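Long-range contacts in Es1 family protein (Ehrlichia chaffeensis, PDB 3L3B), which is a dimeric DJ-1/PfpI family member with an amidotransferase-like domain, probably linked to isoprenoid biosynthesis, although its exact activity is not established: residues I29-G34 and A120-N125; G38-E43 and S213-N218. All coordinates share one frame; numbering follows the deposited sequence.

Contact 1: I29-G34 and A120-N125; sequences ILAGCG and AKNFSN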
loop_
_atom_site.group_PDB
_atom_site.type_symbol
_atom_site.label_atom_id
_atom_site.label_comp_id
_atom_site.label_asym_id
_atom_site.label_seq_id
_atom_site.Cartn_x
_atom_site.Cartn_y
_atom_site.Cartn_z
ATOM N N ILE B 29 12.210 5.028 5.188
ATOM C CA ILE B 29 11.692 5.888 6.220
ATOM C C ILE B 29 10.243 6.239 5.887
ATOM O O ILE B 29 9.926 6.707 4.801
ATOM C CB ILE B 29 12.529 7.157 6.423
ATOM C CG1 ILE B 29 13.911 6.771 6.965
ATOM C CG2 ILE B 29 11.818 8.078 7.390
ATOM C CD1 ILE B 29 14.979 7.885 6.988
ATOM N N LEU B 30 9.391 6.042 6.876
ATOM C CA LEU B 30 7.985 6.275 6.757
ATOM C C LEU B 30 7.504 7.358 7.731
ATOM O O LEU B 30 8.127 7.636 8.792
ATOM C CB LEU B 30 7.281 4.948 7.062
ATOM C CG LEU B 30 7.584 3.735 6.186
ATOM C CD1 LEU B 30 6.787 2.523 6.670
ATOM C CD2 LEU B 30 7.183 4.059 4.737
ATOM N N ALA B 31 6.396 7.990 7.348
ATOM C CA ALA B 31 5.881 9.125 8.086
ATOM C C ALA B 31 4.446 8.935 8.541
ATOM O O ALA B 31 3.854 9.911 8.945
ATOM C CB ALA B 31 5.970 10.414 7.242
ATOM N N GLY B 32 3.897 7.709 8.458
ATOM C CA GLY B 32 2.524 7.441 8.820
ATOM C C GLY B 32 1.939 6.549 7.720
ATOM O O GLY B 32 2.655 5.936 6.958
ATOM N N CYS B 33 0.634 6.438 7.654
ATOM C CA CYS B 33 0.027 5.529 6.673
ATOM C C CYS B 33 -1.126 6.212 5.971
ATOM O O CYS B 33 -2.294 6.037 6.338
ATOM C CB CYS B 33 -0.414 4.278 7.402
ATOM S SG CYS B 33 -1.165 3.044 6.365
ATOM N N GLY B 34 -0.806 6.987 4.958
ATOM C CA GLY B 34 -1.810 7.770 4.210
ATOM C C GLY B 34 -1.242 9.005 3.548
ATOM O O GLY B 34 -0.480 9.740 4.163
ATOM N N ALA B 120 6.459 15.815 4.415
ATOM C CA ALA B 120 6.678 17.259 4.503
ATOM C C ALA B 120 6.138 17.849 5.833
ATOM O O ALA B 120 6.812 18.629 6.501
ATOM C CB ALA B 120 6.066 17.952 3.283
ATOM N N LYS B 121 4.950 17.425 6.243
ATOM C CA LYS B 121 4.269 17.993 7.403
ATOM C C LYS B 121 4.843 17.462 8.701
ATOM O O LYS B 121 4.973 18.215 9.701
ATOM C CB LYS B 121 2.746 17.653 7.329
ATOM N N ASN B 122 5.169 16.176 8.731
ATOM C CA ASN B 122 5.665 15.557 9.963
ATOM C C ASN B 122 7.159 15.681 10.210
ATOM O O ASN B 122 7.591 15.628 11.346
ATOM C CB ASN B 122 5.246 14.088 10.075
ATOM C CG ASN B 122 3.763 13.916 10.033
ATOM O OD1 ASN B 122 3.018 14.865 10.268
ATOM N ND2 ASN B 122 3.307 12.703 9.691
ATOM N N PHE B 123 7.952 15.846 9.168
ATOM C CA PHE B 123 9.401 15.873 9.322
ATOM C C PHE B 123 9.975 17.266 9.120
ATOM O O PHE B 123 11.210 17.438 9.207
ATOM C CB PHE B 123 10.084 14.967 8.295
ATOM C CG PHE B 123 9.772 13.494 8.423
ATOM C CD1 PHE B 123 9.120 12.968 9.521
ATOM C CD2 PHE B 123 10.173 12.637 7.441
ATOM C CE1 PHE B 123 8.830 11.574 9.615
ATOM C CE2 PHE B 123 9.877 11.235 7.541
ATOM C CZ PHE B 123 9.224 10.733 8.597
ATOM N N SER B 124 9.129 18.236 8.779
ATOM C CA SER B 124 9.599 19.594 8.507
ATOM C C SER B 124 8.579 20.664 8.880
ATOM O O SER B 124 7.430 20.363 9.172
ATOM C CB SER B 124 10.057 19.729 7.045
ATOM O OG SER B 124 9.033 20.123 6.137
ATOM N N ASN B 125 9.010 21.931 8.914
ATOM C CA ASN B 125 8.034 23.026 8.922
ATOM C C ASN B 125 7.985 23.716 7.554
ATOM O O ASN B 125 7.340 24.754 7.387
ATOM C CB ASN B 125 8.313 24.029 10.040
ATOM C CG ASN B 125 9.522 24.836 9.773
ATOM O OD1 ASN B 125 10.246 24.540 8.825
ATOM N ND2 ASN B 125 9.765 25.879 10.586
#
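Ile29, Leu30 and Ala31 meet Phe123 and Asn122 where the chain leaves the end of strand 24-29, in the mixed, mostly parallel sheet of a DJ-1/PfpI-type alpha/beta fold. Strand 24-29 lies next to strand 110-113, and helix 117-123 follows that neighbour, so the contact joins the connections that leave two adjacent strands. Phe123 does most of the apolar work. Its CG stands beside the backbone N, with chi1 -64°, and the far end of the ring reaches residues 29-31. Ile29 CG2 lies 3.7 Å from Phe123 CE2, the two side chains running at a slant to each other. Ala31 CB approaches the ring obliquely and comes to 3.5 Å from Phe123 CZ. Leu30 O sits at the ring edge, in its plane, 3.3 Å from Phe123 CZ. Phe140 and Pro63 also pack against Phe123.

The polar part is one hydrogen bond, given by the side-chain amide of Asn122. Asn122 ND2 donates to Ala31 O at 2.9 Å. The acceptor lies in the plane of the amide and is met nearly along the C=O axis. The N-H is less well aimed, with an angle of 137° at the hydrogen. Asn122 ND2 also donates to Asp37 O, and Asn122 OD1 accepts from Lys68 N.

Three backbone groups thus fix the rotation of the Asn122 amide, and its N and O ends cannot be exchanged without losing bonds. Ala31 O is satisfied by Asn122. Leu30 O, by contrast, is buried without a hydrogen-bond partner. The slightly positive ring edge of Phe123 probably offers it a weak electrostatic partner, but not a replacement for a true donor.

Contact 2: G38-E43 and S213-N218; sequences GSEIRE and SAYMRN
The Tyr215 ring has Glu43 OE2 at its edge, in plane. Arg94 of the second subunit makes a cation-pi contact with the ring. The Glu40 carboxylate comes in obliquely, its plane 32° from the ring, with Glu40 CD 3.8 Å from Tyr215 CD2. Leu221 and Val224 of helix 221-238 also touch Tyr215.

The Arg42 guanidinium stands steeply to the ring, at 71°, and meets the phenol at its own edge. Arg42 NH1 donates to Tyr215 OH at 3.0 Å, tilted a little from the guanidinium plane. Its chain is extended from CG to NE, which carries the group out to the phenol.

Glu43 serves the backbone. Tyr215 N donates to Glu43 OE2 at 3.2 Å, in a fairly straight bond of 163°. Glu43 OE1 accepts from Gly115 N. Ala214 CB lies close beside the same carboxylate, 3.2 Å from Glu43 OE2.

Glu40 is the N-cap of helix 41-53. Glu43 N donates to Glu40 OE2 at 2.9 Å, and Arg42 N adds a weak bond. Glu40 OE1 forms a salt bridge with Arg94 of the second subunit. That arginine therefore ties the helix cap and the Tyr215 ring together across the dimer interface.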
loop_
_atom_site.group_PDB
_atom_site.type_symbol
_atom_site.label_atom_id
_atom_site.label_comp_id
_atom_site.label_asym_id
_atom_site.label_seq_id
_atom_site.Cartn_x
_atom_site.Cartn_y
_atom_site.Cartn_z
ATOM N N GLY B 38 0.615 11.210 6.279
ATOM C CA GLY B 38 1.598 10.175 6.498
ATOM C C GLY B 38 2.398 9.987 5.211
ATOM O O GLY B 38 2.507 10.913 4.386
ATOM N N SER B 39 2.859 8.757 5.025
ATOM C CA SER B 39 3.430 8.314 3.758
ATOM C C SER B 39 2.383 7.913 2.751
ATOM O O SER B 39 1.375 7.276 3.096
ATOM C CB SER B 39 4.339 7.104 3.977
ATOM O OG SER B 39 5.500 7.453 4.674
ATOM N N GLU B 40 2.658 8.230 1.491
ATOM C CA GLU B 40 1.850 7.778 0.352
ATOM C C GLU B 40 1.988 6.249 0.293
ATOM O O GLU B 40 3.066 5.680 0.164
ATOM C CB GLU B 40 2.368 8.437 -0.924
ATOM C CG GLU B 40 1.326 8.779 -1.989
ATOM C CD GLU B 40 0.539 7.611 -2.406
ATOM O OE1 GLU B 40 -0.710 7.780 -2.593
ATOM O OE2 GLU B 40 1.171 6.517 -2.525
ATOM N N ILE B 41 0.885 5.590 0.494
ATOM C CA ILE B 41 0.839 4.123 0.670
ATOM C C ILE B 41 1.251 3.421 -0.616
ATOM O O ILE B 41 1.976 2.439 -0.544
ATOM C CB ILE B 41 -0.546 3.685 1.115
ATOM C CG1 ILE B 41 -0.889 4.185 2.524
ATOM C CG2 ILE B 41 -0.730 2.155 0.991
ATOM C CD1 ILE B 41 -2.429 4.065 2.814
ATOM N N ARG B 42 0.831 3.919 -1.782
ATOM C CA ARG B 42 1.189 3.257 -3.026
ATOM C C ARG B 42 2.676 3.389 -3.300
ATOM O O ARG B 42 3.325 2.407 -3.628
ATOM C CB ARG B 42 0.361 3.771 -4.190
ATOM C CG ARG B 42 -1.092 3.484 -3.978
ATOM C CD ARG B 42 -1.921 4.483 -4.717
ATOM N NE ARG B 42 -3.325 4.293 -4.419
ATOM C CZ ARG B 42 -4.300 4.440 -5.305
ATOM N NH1 ARG B 42 -4.036 4.802 -6.550
ATOM N NH2 ARG B 42 -5.539 4.257 -4.913
ATOM N N GLU B 43 3.211 4.577 -3.101
ATOM C CA GLU B 43 4.654 4.795 -3.225
ATOM C C GLU B 43 5.467 3.900 -2.293
ATOM O O GLU B 43 6.536 3.346 -2.704
ATOM C CB GLU B 43 5.046 6.263 -3.039
ATOM C CG GLU B 43 4.362 7.203 -4.004
ATOM C CD GLU B 43 4.638 8.697 -3.715
ATOM O OE1 GLU B 43 5.439 9.045 -2.786
ATOM O OE2 GLU B 43 4.009 9.528 -4.412
ATOM N N SER B 213 8.909 11.505 -9.484
ATOM C CA SER B 213 7.816 12.450 -9.190
ATOM C C SER B 213 6.512 11.808 -8.708
ATOM O O SER B 213 5.803 12.430 -7.903
ATOM C CB SER B 213 7.527 13.327 -10.411
ATOM O OG SER B 213 7.177 12.520 -11.503
ATOM N N ALA B 214 6.180 10.607 -9.194
ATOM C CA ALA B 214 5.057 9.812 -8.630
ATOM C C ALA B 214 3.809 10.686 -8.488
ATOM O O ALA B 214 3.423 11.356 -9.449
ATOM C CB ALA B 214 5.465 9.178 -7.276
ATOM N N TYR B 215 3.217 10.775 -7.292
ATOM C CA TYR B 215 1.923 11.442 -7.192
ATOM C C TYR B 215 1.997 12.976 -7.036
ATOM O O TYR B 215 0.990 13.589 -6.678
ATOM C CB TYR B 215 1.043 10.784 -6.126
ATOM C CG TYR B 215 0.318 9.533 -6.587
ATOM C CD1 TYR B 215 -0.755 9.620 -7.454
ATOM C CD2 TYR B 215 0.692 8.263 -6.128
ATOM C CE1 TYR B 215 -1.440 8.493 -7.839
ATOM C CE2 TYR B 215 0.042 7.131 -6.562
ATOM C CZ TYR B 215 -1.034 7.249 -7.375
ATOM O OH TYR B 215 -1.705 6.114 -7.795
ATOM N N MET B 216 3.133 13.620 -7.373
ATOM C CA MET B 216 3.129 15.086 -7.623
ATOM C C MET B 216 2.188 15.491 -8.778
ATOM O O MET B 216 1.822 16.672 -8.905
ATOM C CB MET B 216 4.534 15.624 -7.955
ATOM C CG MET B 216 5.480 15.671 -6.769
ATOM S SD MET B 216 4.877 16.630 -5.363
ATOM C CE MET B 216 4.657 18.244 -6.087
ATOM N N ARG B 217 1.858 14.519 -9.630
ATOM C CA ARG B 217 0.853 14.654 -10.682
ATOM C C ARG B 217 -0.258 13.626 -10.475
ATOM O O ARG B 217 -0.054 12.545 -9.867
ATOM C CB ARG B 217 1.456 14.427 -12.073
ATOM C CG ARG B 217 2.530 15.449 -12.502
ATOM C CD ARG B 217 2.970 15.141 -13.920
ATOM N NE ARG B 217 4.091 15.950 -14.424
ATOM C CZ ARG B 217 5.379 15.606 -14.364
ATOM N NH1 ARG B 217 5.788 14.496 -13.733
ATOM N NH2 ARG B 217 6.292 16.414 -14.904
ATOM N N ASN B 218 -1.416 13.965 -11.030
ATOM C CA ASN B 218 -2.632 13.163 -10.874
ATOM C C ASN B 218 -2.666 12.117 -11.990
ATOM O O ASN B 218 -3.507 12.164 -12.908
ATOM C CB ASN B 218 -3.871 14.077 -10.933
ATOM C CG ASN B 218 -4.984 13.617 -10.015
ATOM O OD1 ASN B 218 -4.818 12.670 -9.224
ATOM N ND2 ASN B 218 -6.136 14.292 -10.101
#

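Overall arrangement
Contacts 1 and 2 lie about 12 Å apart, centre to centre, and their segments alternate along the chain. They meet at Ser39. Ser39 OG is 2.9 Å from Ala31 N and Ser39 O is 2.9 Å from Gly34 N, both probable hydrogen bonds. These tie the loop of contact 1 to the turn leading into helix 41-53. Both contacts reach the second subunit: Cys33 packs on its counterpart there, and Arg42 NH2 donates to Ile92 O of that chain. Contact 2 borders Cys158, touched by Glu43 and Met216. Cys158 follows strand 154-157 directly, consistent with the nucleophile-elbow position of DJ-1/PfpI relatives, though no activity is established here.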